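Local coordinates for protein SmhA (Serratia marcescens, PDB 7A27) that forms one component of the tripartite alpha-pore-forming toxin Smh and probably acts with its two partner proteins in assembling a pore in target membranes, at residues 36-41 / 281-286; 55-60 / 141-146; 62-67 / 134-139. All blocks are in the same frame, centred on the assembly; numbering follows the deposited sequence.

Contact 1. Residues 36-41 / 281-286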
ATOM      1  N   LEU A  36      14.400  -5.123  -3.550  1.00 69.97           N
ATOM      2  CA  LEU A  36      15.651  -4.944  -2.761  1.00 70.71           C
ATOM      3  C   LEU A  36      16.285  -6.294  -2.431  1.00 72.26           C
ATOM      4  O   LEU A  36      17.484  -6.278  -2.105  1.00 76.76           O
ATOM      5  CB  LEU A  36      15.331  -4.164  -1.481  1.00 70.00           C
ATOM      6  CG  LEU A  36      14.925  -2.714  -1.698  1.00 69.21           C
ATOM      7  CD1 LEU A  36      14.263  -2.122  -0.467  1.00 68.97           C
ATOM      8  CD2 LEU A  36      16.122  -1.878  -2.119  1.00 70.35           C
ATOM      9  N   SER A  37      15.530  -7.395  -2.473  1.00 71.09           N
ATOM     10  CA  SER A  37      16.018  -8.768  -2.165  1.00 72.22           C
ATOM     11  C   SER A  37      16.560  -9.412  -3.434  1.00 70.83           C
ATOM     12  O   SER A  37      17.505 -10.204  -3.351  1.00 72.45           O
ATOM     13  CB  SER A  37      14.935  -9.620  -1.543  1.00 72.94           C
ATOM     14  OG  SER A  37      14.478  -9.033  -0.333  1.00 74.59           O
ATOM     15  N   GLN A  38      15.966  -9.072  -4.565  1.00 69.09           N
ATOM     16  CA  GLN A  38      16.331  -9.601  -5.898  1.00 70.61           C
ATOM     17  C   GLN A  38      17.831  -9.420  -6.113  1.00 71.54           C
ATOM     18  O   GLN A  38      18.325  -8.312  -5.925  1.00 71.93           O
ATOM     19  CB  GLN A  38      15.512  -8.889  -6.986  1.00 69.82           C
ATOM     20  CG  GLN A  38      15.885  -9.278  -8.410  1.00 70.20           C
ATOM     21  CD  GLN A  38      15.802 -10.765  -8.638  1.00 71.18           C
ATOM     22  OE1 GLN A  38      14.795 -11.406  -8.346  1.00 70.29           O
ATOM     23  NE2 GLN A  38      16.880 -11.324  -9.165  1.00 73.54           N
ATOM     24  N   GLN A  39      18.503 -10.510  -6.481  1.00 72.90           N
ATOM     25  CA  GLN A  39      19.917 -10.566  -6.900  1.00 75.58           C
ATOM     26  C   GLN A  39      20.093  -9.556  -8.040  1.00 74.38           C
ATOM     27  O   GLN A  39      19.247  -9.522  -8.927  1.00 73.48           O
ATOM     28  CB  GLN A  39      20.182 -12.004  -7.368  1.00 79.70           C
ATOM     29  CG  GLN A  39      21.638 -12.448  -7.399  1.00 85.01           C
ATOM     30  CD  GLN A  39      21.861 -13.766  -8.117  1.00 87.40           C
ATOM     31  OE1 GLN A  39      21.117 -14.137  -9.028  1.00 88.07           O
ATOM     32  NE2 GLN A  39      22.937 -14.456  -7.752  1.00 89.69           N
ATOM     33  N   LEU A  40      21.126  -8.728  -8.000  1.00 76.34           N
ATOM     34  CA  LEU A  40      21.505  -7.771  -9.076  1.00 77.51           C
ATOM     35  C   LEU A  40      22.098  -8.567 -10.244  1.00 78.19           C
ATOM     36  O   LEU A  40      22.466  -9.751 -10.057  1.00 76.97           O
ATOM     37  CB  LEU A  40      22.549  -6.780  -8.536  1.00 80.56           C
ATOM     38  CG  LEU A  40      22.033  -5.731  -7.542  1.00 80.35           C
ATOM     39  CD1 LEU A  40      23.112  -5.281  -6.576  1.00 81.91           C
ATOM     40  CD2 LEU A  40      21.459  -4.544  -8.291  1.00 80.59           C
ATOM     41  N   LEU A  41      22.173  -7.945 -11.417  1.00 78.65           N
ATOM     42  CA  LEU A  41      22.835  -8.535 -12.603  1.00 79.98           C
ATOM     43  C   LEU A  41      24.302  -8.134 -12.496  1.00 80.92           C
ATOM     44  O   LEU A  41      24.544  -6.921 -12.453  1.00 82.41           O
ATOM     45  CB  LEU A  41      22.186  -7.995 -13.886  1.00 79.49           C
ATOM     46  CG  LEU A  41      22.819  -8.456 -15.196  1.00 80.83           C
ATOM     47  CD1 LEU A  41      22.712  -9.960 -15.338  1.00 81.02           C
ATOM     48  CD2 LEU A  41      22.178  -7.753 -16.374  1.00 80.80           C
ATOM     49  N   GLN A 281      11.417  -6.189 -15.114  1.00 73.09           N
ATOM     50  CA  GLN A 281      10.238  -5.375 -15.502  1.00 72.00           C
ATOM     51  C   GLN A 281       8.979  -5.920 -14.818  1.00 72.03           C
ATOM     52  O   GLN A 281       8.114  -5.092 -14.461  1.00 71.31           O
ATOM     53  CB  GLN A 281      10.105  -5.348 -17.021  1.00 71.94           C
ATOM     54  CG  GLN A 281       8.805  -4.743 -17.512  1.00 72.01           C
ATOM     55  CD  GLN A 281       8.531  -3.380 -16.928  1.00 71.65           C
ATOM     56  OE1 GLN A 281       9.451  -2.665 -16.507  1.00 70.93           O
ATOM     57  NE2 GLN A 281       7.250  -3.030 -16.900  1.00 71.03           N
ATOM     58  N   ALA A 282       8.868  -7.243 -14.642  1.00 71.17           N
ATOM     59  CA  ALA A 282       7.705  -7.878 -13.983  1.00 70.17           C
ATOM     60  C   ALA A 282       7.615  -7.386 -12.531  1.00 69.84           C
ATOM     61  O   ALA A 282       6.504  -7.111 -12.059  1.00 67.33           O
ATOM     62  CB  ALA A 282       7.827  -9.375 -14.071  1.00 70.69           C
ATOM     63  N   GLN A 283       8.765  -7.295 -11.856  1.00 71.76           N
ATOM     64  CA  GLN A 283       8.891  -6.833 -10.444  1.00 71.25           C
ATOM     65  C   GLN A 283       8.604  -5.326 -10.377  1.00 71.61           C
ATOM     66  O   GLN A 283       7.888  -4.897  -9.447  1.00 72.67           O
ATOM     67  CB  GLN A 283      10.274  -7.186  -9.901  1.00 70.99           C
ATOM     68  CG  GLN A 283      10.542  -8.682  -9.762  1.00 70.30           C
ATOM     69  CD  GLN A 283      11.992  -8.989  -9.475  1.00 70.58           C
ATOM     70  OE1 GLN A 283      12.902  -8.231  -9.846  1.00 71.17           O
ATOM     71  NE2 GLN A 283      12.208 -10.106  -8.790  1.00 69.31           N
ATOM     72  N   ALA A 284       9.107  -4.547 -11.341  1.00 71.02           N
ATOM     73  CA  ALA A 284       8.883  -3.085 -11.430  1.00 69.10           C
ATOM     74  C   ALA A 284       7.386  -2.824 -11.555  1.00 67.99           C
ATOM     75  O   ALA A 284       6.879  -1.978 -10.808  1.00 65.69           O
ATOM     76  CB  ALA A 284       9.632  -2.515 -12.605  1.00 69.90           C
ATOM     77  N   GLN A 285       6.731  -3.533 -12.489  1.00 68.34           N
ATOM     78  CA  GLN A 285       5.277  -3.436 -12.782  1.00 66.98           C
ATOM     79  C   GLN A 285       4.517  -3.537 -11.459  1.00 65.20           C
ATOM     80  O   GLN A 285       3.712  -2.649 -11.211  1.00 64.91           O
ATOM     81  CB  GLN A 285       4.843  -4.544 -13.742  1.00 69.56           C
ATOM     82  CG  GLN A 285       3.423  -4.434 -14.300  1.00 69.87           C
ATOM     83  CD  GLN A 285       3.345  -3.446 -15.436  1.00 71.23           C
ATOM     84  OE1 GLN A 285       3.985  -3.614 -16.483  1.00 73.72           O
ATOM     85  NE2 GLN A 285       2.557  -2.402 -15.230  1.00 69.33           N
ATOM     86  N   LEU A 286       4.765  -4.560 -10.637  1.00 64.23           N
ATOM     87  CA  LEU A 286       4.011  -4.759  -9.371  1.00 64.15           C
ATOM     88  C   LEU A 286       4.169  -3.523  -8.493  1.00 63.79           C
ATOM     89  O   LEU A 286       3.147  -3.032  -7.982  1.00 61.74           O
ATOM     90  CB  LEU A 286       4.503  -6.004  -8.628  1.00 64.03           C
ATOM     91  CG  LEU A 286       4.218  -7.333  -9.315  1.00 64.17           C
ATOM     92  CD1 LEU A 286       4.845  -8.485  -8.538  1.00 64.60           C
ATOM     93  CD2 LEU A 286       2.714  -7.535  -9.490  1.00 64.32           C
TER
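Where the helical bundle of SmhA meets its two-stranded antiparallel sheet, Gln38 and Gln283 join amide to amide. Gln38 is the first residue past helix 14-37 to leave helical geometry, at the start of the connection to helix 48-96, whereas Gln283 lies midway along the sequence of helix 272-299. Their CA atoms are 9.1 Å apart, and the interval is spanned by side chains alone. Gln283 reaches straight across from its helix, and a bend about the CB-CG bond of Gln38 (chi2 55°) turns the amide of that residue to meet it roughly at right angles.

The bond runs from Gln283 NE2 to Gln38 OE1, 2.9 Å long and fairly straight, with an N-H...O angle of 162°. It leaves nearly within the amide plane of the donor but arrives tilted from the carbonyl plane of the acceptor, and the two amide planes stand 47° apart. The oxygen of the Gln283 amide rests against the aliphatic part of Gln38, with OE1 3.5 Å from CG of Gln38. The other end of the Gln38 amide turns to the backbone of the next residue, NE2 of Gln38 donating to Gln39 O at 3.0 Å, in the carbonyl plane and on a lone pair.

Strand 230-237 completes the network. Gln38 OE1 also accepts from Ser234 N and Gln38 NE2 donates to Met232 O, while Gln283 NE2 has a second acceptor in Ser234 O.

Each of the two NE2 groups therefore has two acceptors, and Gln38 OE1 has two donors. Buried amides held at this many points have their flips and rotations largely fixed, and hydrogen bonds between uncharged groups tie the turn after helix 14-37, strand 230-237 and helix 272-299 together.

Contact 2. Residues 55-60 / 141-146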
ATOM      1  N   LYS A  55      21.100  -2.886 -15.611  1.00 81.07           N
ATOM      2  CA  LYS A  55      21.800  -2.501 -14.352  1.00 80.94           C
ATOM      3  C   LYS A  55      21.346  -1.105 -13.900  1.00 80.97           C
ATOM      4  O   LYS A  55      21.147  -0.932 -12.691  1.00 81.12           O
ATOM      5  CB  LYS A  55      23.322  -2.516 -14.528  1.00 82.52           C
ATOM      6  CG  LYS A  55      23.966  -3.896 -14.551  1.00 82.73           C
ATOM      7  CD  LYS A  55      25.470  -3.863 -14.781  1.00 85.38           C
ATOM      8  CE  LYS A  55      26.113  -5.239 -14.826  1.00 85.78           C
ATOM      9  NZ  LYS A  55      27.521  -5.176 -15.281  1.00 87.91           N
ATOM     10  N   ALA A  56      21.198  -0.148 -14.826  1.00 81.30           N
ATOM     11  CA  ALA A  56      20.778   1.251 -14.553  1.00 80.70           C
ATOM     12  C   ALA A  56      19.336   1.267 -14.049  1.00 78.95           C
ATOM     13  O   ALA A  56      19.070   1.997 -13.086  1.00 77.86           O
ATOM     14  CB  ALA A  56      20.908   2.114 -15.783  1.00 81.69           C
ATOM     15  N   TYR A  57      18.448   0.508 -14.694  1.00 78.19           N
ATOM     16  CA  TYR A  57      17.013   0.430 -14.330  1.00 77.34           C
ATOM     17  C   TYR A  57      16.874  -0.276 -12.982  1.00 76.99           C
ATOM     18  O   TYR A  57      16.139   0.228 -12.114  1.00 75.51           O
ATOM     19  CB  TYR A  57      16.214  -0.277 -15.425  1.00 76.67           C
ATOM     20  CG  TYR A  57      14.716  -0.363 -15.217  1.00 74.24           C
ATOM     21  CD1 TYR A  57      13.942   0.773 -15.018  1.00 73.94           C
ATOM     22  CD2 TYR A  57      14.056  -1.575 -15.330  1.00 72.81           C
ATOM     23  CE1 TYR A  57      12.567   0.694 -14.884  1.00 72.91           C
ATOM     24  CE2 TYR A  57      12.680  -1.670 -15.209  1.00 71.92           C
ATOM     25  CZ  TYR A  57      11.931  -0.534 -14.987  1.00 71.54           C
ATOM     26  OH  TYR A  57      10.577  -0.646 -14.877  1.00 69.87           O
ATOM     27  N   GLN A  58      17.565  -1.400 -12.802  1.00 78.58           N
ATOM     28  CA  GLN A  58      17.501  -2.195 -11.552  1.00 79.66           C
ATOM     29  C   GLN A  58      17.971  -1.311 -10.391  1.00 80.26           C
ATOM     30  O   GLN A  58      17.331  -1.358  -9.310  1.00 81.28           O
ATOM     31  CB  GLN A  58      18.316  -3.485 -11.688  1.00 81.34           C
ATOM     32  CG  GLN A  58      18.028  -4.495 -10.592  1.00 81.72           C
ATOM     33  CD  GLN A  58      18.577  -5.864 -10.906  1.00 83.88           C
ATOM     34  OE1 GLN A  58      19.595  -6.021 -11.585  1.00 85.61           O
ATOM     35  NE2 GLN A  58      17.912  -6.873 -10.366  1.00 84.94           N
ATOM     36  N   ASN A  59      19.011  -0.503 -10.618  1.00 80.95           N
ATOM     37  CA  ASN A  59      19.582   0.419  -9.600  1.00 80.83           C
ATOM     38  C   ASN A  59      18.549   1.505  -9.272  1.00 80.50           C
ATOM     39  O   ASN A  59      18.271   1.716  -8.090  1.00 80.03           O
ATOM     40  CB  ASN A  59      20.886   1.078 -10.047  1.00 81.30           C
ATOM     41  CG  ASN A  59      21.519   1.831  -8.897  1.00 81.36           C
ATOM     42  OD1 ASN A  59      21.503   3.059  -8.892  1.00 79.76           O
ATOM     43  ND2 ASN A  59      21.988   1.105  -7.888  1.00 80.83           N
ATOM     44  N   GLN A  60      17.977   2.144 -10.296  1.00 79.84           N
ATOM     45  CA  GLN A  60      17.030   3.265 -10.129  1.00 78.41           C
ATOM     46  C   GLN A  60      15.780   2.770  -9.384  1.00 75.58           C
ATOM     47  O   GLN A  60      15.220   3.557  -8.610  1.00 75.24           O
ATOM     48  CB  GLN A  60      16.835   3.943 -11.490  1.00 79.70           C
ATOM     49  CG  GLN A  60      16.002   5.224 -11.429  1.00 81.45           C
ATOM     50  CD  GLN A  60      16.517   6.323 -10.517  1.00 82.08           C
ATOM     51  OE1 GLN A  60      15.814   6.775  -9.597  1.00 79.88           O
ATOM     52  NE2 GLN A  60      17.741   6.773 -10.785  1.00 82.72           N
ATOM     53  N   GLU A 141       6.271   6.544 -13.639  1.00 74.13           N
ATOM     54  CA  GLU A 141       5.552   6.105 -14.873  1.00 73.76           C
ATOM     55  C   GLU A 141       6.504   6.190 -16.063  1.00 72.83           C
ATOM     56  O   GLU A 141       6.715   5.184 -16.734  1.00 72.56           O
ATOM     57  CB  GLU A 141       4.222   6.836 -15.095  1.00 75.16           C
ATOM     58  CG  GLU A 141       3.266   6.721 -13.918  1.00 75.80           C
ATOM     59  CD  GLU A 141       1.790   6.808 -14.252  1.00 77.90           C
ATOM     60  OE1 GLU A 141       1.172   7.897 -14.066  1.00 77.30           O
ATOM     61  OE2 GLU A 141       1.234   5.749 -14.575  1.00 81.26           O
ATOM     62  N   PRO A 142       7.121   7.359 -16.358  1.00 72.76           N
ATOM     63  CA  PRO A 142       8.070   7.479 -17.464  1.00 75.40           C
ATOM     64  C   PRO A 142       9.327   6.605 -17.355  1.00 75.63           C
ATOM     65  O   PRO A 142       9.870   6.273 -18.376  1.00 75.84           O
ATOM     66  CB  PRO A 142       8.497   8.953 -17.413  1.00 77.39           C
ATOM     67  CG  PRO A 142       7.338   9.641 -16.746  1.00 76.43           C
ATOM     68  CD  PRO A 142       6.909   8.649 -15.695  1.00 73.79           C
ATOM     69  N   LEU A 143       9.770   6.285 -16.136  1.00 75.11           N
ATOM     70  CA  LEU A 143      10.964   5.432 -15.891  1.00 75.66           C
ATOM     71  C   LEU A 143      10.659   4.025 -16.402  1.00 75.13           C
ATOM     72  O   LEU A 143      11.510   3.459 -17.122  1.00 76.76           O
ATOM     73  CB  LEU A 143      11.302   5.384 -14.398  1.00 75.46           C
ATOM     74  CG  LEU A 143      12.553   4.560 -14.050  1.00 75.68           C
ATOM     75  CD1 LEU A 143      13.833   5.337 -14.332  1.00 78.26           C
ATOM     76  CD2 LEU A 143      12.542   4.129 -12.600  1.00 74.34           C
ATOM     77  N   MET A 144       9.502   3.484 -16.015  1.00 74.35           N
ATOM     78  CA  MET A 144       9.034   2.139 -16.434  1.00 75.39           C
ATOM     79  C   MET A 144       8.659   2.189 -17.924  1.00 76.14           C
ATOM     80  O   MET A 144       9.034   1.250 -18.674  1.00 76.35           O
ATOM     81  CB  MET A 144       7.831   1.691 -15.598  1.00 74.90           C
ATOM     82  CG  MET A 144       7.452   0.247 -15.836  1.00 76.51           C
ATOM     83  SD  MET A 144       6.106  -0.312 -14.777  1.00 77.15           S
ATOM     84  CE  MET A 144       4.764   0.717 -15.372  1.00 78.10           C
ATOM     85  N   GLY A 145       7.971   3.254 -18.338  1.00 76.28           N
ATOM     86  CA  GLY A 145       7.563   3.467 -19.734  1.00 78.22           C
ATOM     87  C   GLY A 145       8.748   3.379 -20.681  1.00 80.67           C
ATOM     88  O   GLY A 145       8.599   2.775 -21.762  1.00 84.89           O
ATOM     89  N   ASN A 146       9.884   3.965 -20.301  1.00 79.12           N
ATOM     90  CA  ASN A 146      11.114   4.018 -21.133  1.00 79.25           C
ATOM     91  C   ASN A 146      11.752   2.629 -21.199  1.00 78.95           C
ATOM     92  O   ASN A 146      12.299   2.275 -22.256  1.00 79.75           O
ATOM     93  CB  ASN A 146      12.125   5.039 -20.614  1.00 78.88           C
ATOM     94  CG  ASN A 146      11.714   6.469 -20.880  1.00 78.61           C
ATOM     95  OD1 ASN A 146      10.943   6.751 -21.795  1.00 78.67           O
ATOM     96  ND2 ASN A 146      12.249   7.382 -20.092  1.00 78.51           N
TER
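Tyr57 and Leu143, which bury the most surface here, meet between helices 48-96 and 104-155. Leu143 CG lies in the plane of the tyrosine ring, at its edge, 4.0 Å from CE1 of Tyr57; the branch point of the leucine thus abuts the rim of the ring instead of lying across it. The same CE1 of Tyr57 comes within 3.7 Å of the backbone oxygen Leu143 O, which approaches obliquely. Both side chains carry CG anti to the backbone N (chi1 -177° for Tyr57 and -178° for Leu143), and this extends them into the space between the axes.

Beyond the ring, the Tyr57 hydroxyl lies against the root of the Met144 side chain, OH of Tyr57 3.4 Å from CG of Met144, and hydrogen-bonds to Gln281 OE1 on helix 272-299. Phe147, one turn further along helix 104-155, stacks on the Tyr57 ring.

One turn on from Tyr57, Gln60 meets Leu143 with its aliphatic portion: CG lies 3.6 Å from CD1 of Leu143. Its amide oxygen takes part in a weak hydrogen bond with Gln64 NE2.

The two short axes approach to 11.3 Å and run antiparallel, at 155°. At this spacing the interface is bridged by Tyr57, Leu143, Gln60 and Met144, consistent with the long antiparallel helix pairs of ClyA-like alpha-pore-forming toxins.

Contact 3. Residues 62-67 / 134-139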
ATOM      1  N   ARG A  62      15.695   0.106  -7.060  1.00 71.95           N
ATOM      2  CA  ARG A  62      16.093  -0.157  -5.655  1.00 71.97           C
ATOM      3  C   ARG A  62      16.124   1.169  -4.890  1.00 71.87           C
ATOM      4  O   ARG A  62      15.691   1.166  -3.723  1.00 73.28           O
ATOM      5  CB  ARG A  62      17.420  -0.915  -5.606  1.00 74.81           C
ATOM      6  CG  ARG A  62      17.308  -2.317  -6.180  1.00 76.66           C
ATOM      7  CD  ARG A  62      18.644  -2.907  -6.546  1.00 79.98           C
ATOM      8  NE  ARG A  62      19.432  -3.275  -5.383  1.00 82.19           N
ATOM      9  CZ  ARG A  62      19.382  -4.452  -4.789  1.00 81.80           C
ATOM     10  NH1 ARG A  62      18.566  -5.398  -5.224  1.00 79.94           N
ATOM     11  NH2 ARG A  62      20.153  -4.668  -3.741  1.00 84.54           N
ATOM     12  N   GLN A  63      16.576   2.264  -5.520  1.00 71.17           N
ATOM     13  CA  GLN A  63      16.589   3.616  -4.893  1.00 70.75           C
ATOM     14  C   GLN A  63      15.149   3.981  -4.517  1.00 70.47           C
ATOM     15  O   GLN A  63      14.927   4.372  -3.372  1.00 70.20           O
ATOM     16  CB  GLN A  63      17.204   4.702  -5.784  1.00 70.56           C
ATOM     17  CG  GLN A  63      18.658   4.445  -6.154  1.00 71.90           C
ATOM     18  CD  GLN A  63      19.311   5.585  -6.898  1.00 72.51           C
ATOM     19  OE1 GLN A  63      19.024   6.746  -6.677  1.00 73.05           O
ATOM     20  NE2 GLN A  63      20.241   5.270  -7.780  1.00 73.32           N
ATOM     21  N   GLN A  64      14.183   3.792  -5.419  1.00 71.99           N
ATOM     22  CA  GLN A  64      12.771   4.192  -5.174  1.00 72.87           C
ATOM     23  C   GLN A  64      12.103   3.252  -4.171  1.00 71.39           C
ATOM     24  O   GLN A  64      11.208   3.732  -3.445  1.00 69.76           O
ATOM     25  CB  GLN A  64      12.012   4.271  -6.493  1.00 73.97           C
ATOM     26  CG  GLN A  64      12.582   5.350  -7.398  1.00 75.86           C
ATOM     27  CD  GLN A  64      12.715   6.650  -6.641  1.00 77.49           C
ATOM     28  OE1 GLN A  64      11.843   7.039  -5.859  1.00 76.02           O
ATOM     29  NE2 GLN A  64      13.840   7.313  -6.837  1.00 79.92           N
ATOM     30  N   ALA A  65      12.517   1.981  -4.150  1.00 70.60           N
ATOM     31  CA  ALA A  65      12.018   0.955  -3.208  1.00 70.20           C
ATOM     32  C   ALA A  65      12.488   1.328  -1.803  1.00 70.91           C
ATOM     33  O   ALA A  65      11.650   1.312  -0.894  1.00 71.70           O
ATOM     34  CB  ALA A  65      12.497  -0.418  -3.604  1.00 70.82           C
ATOM     35  N   GLN A  66      13.774   1.643  -1.640  1.00 72.24           N
ATOM     36  CA  GLN A  66      14.351   2.106  -0.348  1.00 73.36           C
ATOM     37  C   GLN A  66      13.604   3.367   0.113  1.00 72.61           C
ATOM     38  O   GLN A  66      13.208   3.402   1.281  1.00 74.06           O
ATOM     39  CB  GLN A  66      15.852   2.353  -0.480  1.00 74.91           C
ATOM     40  CG  GLN A  66      16.509   3.048   0.712  1.00 76.00           C
ATOM     41  CD  GLN A  66      17.976   3.301   0.457  1.00 78.04           C
ATOM     42  OE1 GLN A  66      18.698   2.452  -0.072  1.00 77.87           O
ATOM     43  NE2 GLN A  66      18.447   4.475   0.846  1.00 79.51           N
ATOM     44  N   VAL A  67      13.391   4.346  -0.768  1.00 70.98           N
ATOM     45  CA  VAL A  67      12.699   5.613  -0.395  1.00 71.08           C
ATOM     46  C   VAL A  67      11.294   5.285   0.132  1.00 70.56           C
ATOM     47  O   VAL A  67      10.937   5.757   1.235  1.00 71.83           O
ATOM     48  CB  VAL A  67      12.665   6.630  -1.543  1.00 71.14           C
ATOM     49  CG1 VAL A  67      11.743   7.790  -1.220  1.00 71.18           C
ATOM     50  CG2 VAL A  67      14.048   7.172  -1.847  1.00 73.77           C
ATOM     51  N   GLN A 134       2.212  11.913  -5.485  1.00 77.30           N
ATOM     52  CA  GLN A 134       1.853  12.373  -6.852  1.00 79.07           C
ATOM     53  C   GLN A 134       3.141  12.675  -7.633  1.00 79.12           C
ATOM     54  O   GLN A 134       3.225  12.280  -8.808  1.00 78.96           O
ATOM     55  CB  GLN A 134       0.939  13.592  -6.734  1.00 80.91           C
ATOM     56  CG  GLN A 134       0.160  13.912  -7.996  1.00 83.24           C
ATOM     57  CD  GLN A 134      -0.730  15.108  -7.774  1.00 84.95           C
ATOM     58  OE1 GLN A 134      -1.916  14.968  -7.481  1.00 82.13           O
ATOM     59  NE2 GLN A 134      -0.140  16.294  -7.823  1.00 88.69           N
ATOM     60  N   ALA A 135       4.115  13.326  -6.987  1.00 78.23           N
ATOM     61  CA  ALA A 135       5.429  13.683  -7.567  1.00 78.38           C
ATOM     62  C   ALA A 135       6.189  12.409  -7.963  1.00 77.12           C
ATOM     63  O   ALA A 135       6.703  12.345  -9.090  1.00 77.98           O
ATOM     64  CB  ALA A 135       6.220  14.502  -6.585  1.00 78.95           C
ATOM     65  N   LYS A 136       6.273  11.434  -7.063  1.00 75.21           N
ATOM     66  CA  LYS A 136       6.949  10.152  -7.339  1.00 76.33           C
ATOM     67  C   LYS A 136       6.236   9.466  -8.501  1.00 76.41           C
ATOM     68  O   LYS A 136       6.923   9.018  -9.430  1.00 79.95           O
ATOM     69  CB  LYS A 136       6.971   9.245  -6.103  1.00 77.30           C
ATOM     70  CG  LYS A 136       8.030   9.568  -5.061  1.00 79.55           C
ATOM     71  CD  LYS A 136       9.440   9.436  -5.655  1.00 82.40           C
ATOM     72  CE  LYS A 136      10.581   9.383  -4.655  1.00 84.15           C
ATOM     73  NZ  LYS A 136      10.735  10.614  -3.842  1.00 85.87           N
ATOM     74  N   ARG A 137       4.911   9.376  -8.465  1.00 75.11           N
ATOM     75  CA  ARG A 137       4.155   8.711  -9.552  1.00 75.50           C
ATOM     76  C   ARG A 137       4.609   9.287 -10.902  1.00 78.15           C
ATOM     77  O   ARG A 137       4.953   8.499 -11.799  1.00 76.63           O
ATOM     78  CB  ARG A 137       2.650   8.897  -9.355  1.00 74.81           C
ATOM     79  CG  ARG A 137       1.819   8.364 -10.507  1.00 76.10           C
ATOM     80  CD  ARG A 137       0.350   8.682 -10.353  1.00 76.62           C
ATOM     81  NE  ARG A 137      -0.355   8.345 -11.585  1.00 77.01           N
ATOM     82  CZ  ARG A 137      -1.666   8.403 -11.743  1.00 78.09           C
ATOM     83  NH1 ARG A 137      -2.441   8.756 -10.729  1.00 78.70           N
ATOM     84  NH2 ARG A 137      -2.198   8.086 -12.909  1.00 79.28           N
ATOM     85  N   GLU A 138       4.665  10.617 -11.012  1.00 79.93           N
ATOM     86  CA  GLU A 138       4.987  11.346 -12.265  1.00 82.05           C
ATOM     87  C   GLU A 138       6.427  11.056 -12.708  1.00 82.11           C
ATOM     88  O   GLU A 138       6.706  11.299 -13.896  1.00 82.23           O
ATOM     89  CB  GLU A 138       4.680  12.838 -12.104  1.00 84.71           C
ATOM     90  CG  GLU A 138       3.175  13.113 -12.085  1.00 86.26           C
ATOM     91  CD  GLU A 138       2.733  14.468 -11.548  1.00 88.70           C
ATOM     92  OE1 GLU A 138       3.586  15.375 -11.498  1.00 89.69           O
ATOM     93  OE2 GLU A 138       1.528  14.612 -11.171  1.00 89.45           O
ATOM     94  N   MET A 139       7.296  10.544 -11.827  1.00 80.86           N
ATOM     95  CA  MET A 139       8.703  10.197 -12.177  1.00 81.96           C
ATOM     96  C   MET A 139       8.810   8.687 -12.439  1.00 79.27           C
ATOM     97  O   MET A 139       9.590   8.294 -13.324  1.00 79.89           O
ATOM     98  CB  MET A 139       9.706  10.612 -11.097  1.00 85.04           C
ATOM     99  CG  MET A 139       9.971   9.536 -10.051  1.00 88.08           C
ATOM    100  SD  MET A 139      11.715   9.239  -9.587  1.00 95.44           S
ATOM    101  CE  MET A 139      12.140   7.744 -10.489  1.00 92.07           C
TER
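The amide of Gln64 is the flat group in this contact, and Met139 lies over one of its faces. The sulfur sits nearly straight above the amide carbon, with SD of Met139 4.0 Å from CD of Gln64, and the terminal methyl continues the cover toward the aliphatic part of the chain, CE of Met139 lying 3.9 Å from CG of Gln64. The side chains come from opposite helices, and the thioether lies over the amide plane. At the oxygen end of the same amide is the hydrocarbon chain of Lys136, whose CD is 3.4 Å from OE1 of Gln64. A bend of Gln64 at chi2 (-50°) folds the amide into this position, one face turned to Met139 and the oxygen to Lys136.

Helices 48-96 and 104-155 form a long antiparallel helical hairpin, and residues 62-67 and 134-139 are a level of it at which the short axes stand 12.7 Å apart and run at 166°. No hydrogen bond crosses between the segments. Contact is made by long side chains, with a smaller share from Val67, whose CG1 reaches CE of Lys136 at 4.0 Å.

The side chain of Lys136 also touches Tyr291 of helix 272-299. Arg137, the next residue, points to other partners and forms salt bridges with Glu141 and with Glu295.

Contacts 2 and 3 are two levels of one antiparallel helix pair, 48-96 with 104-155, with centres about 11 Å apart; contact 3 is the nearer in sequence to the turn joining the helices. They meet where Gln60 OE1 lies 3.9 Å from Met139 CE. Contact 1 brings in helices 14-37 and 272-299, its centre about 11 Å from that of contact 2 and 14 Å from that of contact 3. Leu41 N and Gln58 OE1, 3.2 Å apart in a probable hydrogen bond, link contacts 1 and 2, while Leu36 CG packs on Ala65 CB at 3.8 Å between contacts 1 and 3. All three lie away from Asn359, a calcium-binding residue with no calcium bound to this chain.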